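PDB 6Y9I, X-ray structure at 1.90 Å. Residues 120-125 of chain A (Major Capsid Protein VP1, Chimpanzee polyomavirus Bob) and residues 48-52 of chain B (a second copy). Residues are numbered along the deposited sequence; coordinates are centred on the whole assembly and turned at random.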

# COMPACT_ATOMS: atom_id res chain seq x y z
N GLY A 120 10.85 -1.68 -32.90
CA GLY A 120 9.55 -2.21 -32.45
C GLY A 120 8.39 -1.35 -32.94
O GLY A 120 8.59 -0.33 -33.67
N ASP A 121 7.19 -1.74 -32.56
CA ASP A 121 5.93 -1.05 -32.94
C ASP A 121 5.01 -1.25 -31.74
O ASP A 121 3.95 -1.90 -31.87
N GLY A 122 5.48 -0.77 -30.60
CA GLY A 122 4.84 -1.01 -29.31
C GLY A 122 3.77 0.03 -29.07
O GLY A 122 3.58 0.94 -29.89
N PRO A 123 3.12 -0.02 -27.90
CA PRO A 123 2.15 0.99 -27.52
C PRO A 123 2.91 2.26 -27.13
O PRO A 123 4.13 2.23 -26.93
N SER A 124 2.20 3.37 -27.00
CA SER A 124 2.78 4.56 -26.34
C SER A 124 2.95 4.25 -24.86
O SER A 124 2.23 3.35 -24.31
N GLN A 125 3.85 4.98 -24.22
CA GLN A 125 3.82 5.07 -22.74
C GLN A 125 2.48 5.71 -22.41
O GLN A 125 2.09 6.67 -23.05
N VAL B 48 -4.51 -6.18 -31.05
CA VAL B 48 -3.17 -5.60 -30.78
C VAL B 48 -3.29 -4.09 -30.96
O VAL B 48 -3.95 -3.68 -31.90
N ILE B 49 -2.63 -3.33 -30.09
CA ILE B 49 -2.57 -1.84 -30.14
C ILE B 49 -1.11 -1.41 -30.31
O ILE B 49 -0.24 -1.93 -29.58
N HIS B 50 -0.90 -0.43 -31.20
CA HIS B 50 0.40 0.23 -31.50
C HIS B 50 0.24 1.73 -31.25
O HIS B 50 -0.90 2.22 -31.26
N HIS B 51 1.35 2.42 -31.02
CA HIS B 51 1.38 3.82 -30.53
C HIS B 51 0.67 4.76 -31.51
O HIS B 51 0.10 5.75 -31.03
N ALA B 52 0.72 4.50 -32.82
CA ALA B 52 0.17 5.46 -33.82
C ALA B 52 -1.26 5.10 -34.22
O ALA B 52 -1.87 5.84 -35.05

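This is a small, largely polar contact between two loops of neighbouring VP1 copies, built on one direct backbone hydrogen bond, two histidine rings set around an aspartate, and two bridging waters. Together the stretches bury 294 Å², with H51(B), D121(A) and H50(B) contributing the most.

The backbone bond fixes the register. H51(B) N donates to G122(A) O at 2.9 Å, with an N-H...O angle of 132°, so the bond is bent rather than linear. The same carbonyl also lies near the plane of the H51(B) ring, at its edge. G122(A) has no side chain, and its place in the chain suits this: a CB would point away from chain B and come within 2.8 Å of CD of P123(A), the next residue.

D121(A) is the polar centre of the contact. Its CA-to-CB bond runs sideways, but the t rotamer (chi1 -171°) brings the carboxylate nearer to chain B. OD2 lies 3.4 Å from CD2 of H50(B), and OD1 lies 3.6 Å from CD2 of H51(B). A short, forked acidic side chain suits this place, since its two oxygens can face different neighbours. The main chain of D121(A) joins in as well, its O lying 3.1 Å from CD2 of H50(B), at the ring edge and near the ring plane. Imidazole C-H groups are polarised, so oxygens are favourable neighbours for such an edge.

Both histidines leave the backbone sideways, but in different rotamers. H50(B) is m (chi1 -41°), and its ND1 is hydrogen-bonded to a residue adjoining the stretches. H51(B) is p (chi1 62°), which carries its ring towards the waters while its CB packs against the chain A backbone, 3.4 Å from N of S124(A) and 3.7 Å from C of P123(A).

The waters extend the reach of the carboxylate. Water 2 donates to OD1 of D121(A) at 2.7 Å and accepts from N of A52(B) at 3.0 Å, linking the two chains. Water 1 donates to O of G120(A) at 3.1 Å, gives a weak bond to OD1 of D121(A) at 3.3 Å, and is hydrogen-bonded to NE2 of H51(B) at 3.2 Å.

The remaining side chains supply little. P123(A), with a C-gamma endo ring, points away and offers mainly its backbone. S124(A), in the p rotamer, turns its hydroxyl to its own chain, OG donating to O of Q125(A) at 2.9 Å. I49(B), m and t, leads its hydrophobic end away from chain A.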

# COMPACT_ATOMS: atom_id res chain seq x y z
CB ASP A 121 5.37 -1.55 -34.26
CG ASP A 121 4.21 -0.73 -34.80
OD1 ASP A 121 3.95 0.40 -34.25
OD2 ASP A 121 3.57 -1.21 -35.76
CB PRO A 123 1.49 0.35 -26.30
CG PRO A 123 2.60 -0.40 -25.63
CD PRO A 123 3.46 -0.90 -26.77
CB SER A 124 1.97 5.81 -26.53
OG SER A 124 0.91 5.86 -25.59
CB GLN A 125 4.98 5.90 -22.19
CG GLN A 125 6.21 5.08 -21.87
CD GLN A 125 7.32 6.02 -21.48
OE1 GLN A 125 7.10 7.00 -20.77
NE2 GLN A 125 8.52 5.72 -21.96
CB VAL B 48 -2.12 -6.23 -31.69
CG1 VAL B 48 -0.87 -5.40 -31.76
CG2 VAL B 48 -1.78 -7.64 -31.23
CB ILE B 49 -3.19 -1.27 -28.86
CG1 ILE B 49 -4.66 -1.67 -28.74
CG2 ILE B 49 -3.00 0.23 -28.77
CD1 ILE B 49 -5.18 -1.59 -27.34
CB HIS B 50 0.82 -0.02 -32.96
CG HIS B 50 0.58 -1.40 -33.46
ND1 HIS B 50 -0.65 -1.78 -34.00
CD2 HIS B 50 1.37 -2.49 -33.53
CE1 HIS B 50 -0.60 -3.06 -34.35
NE2 HIS B 50 0.62 -3.52 -34.07
CB HIS B 51 2.82 4.24 -30.26
CG HIS B 51 3.69 4.23 -31.46
ND1 HIS B 51 3.95 5.37 -32.19
CD2 HIS B 51 4.36 3.23 -32.08
CE1 HIS B 51 4.77 5.08 -33.19
NE2 HIS B 51 5.04 3.78 -33.15
CB ALA B 52 1.06 5.55 -35.04
O HOH W 1 6.83 1.93 -34.97
O HOH W 2 2.36 2.61 -34.55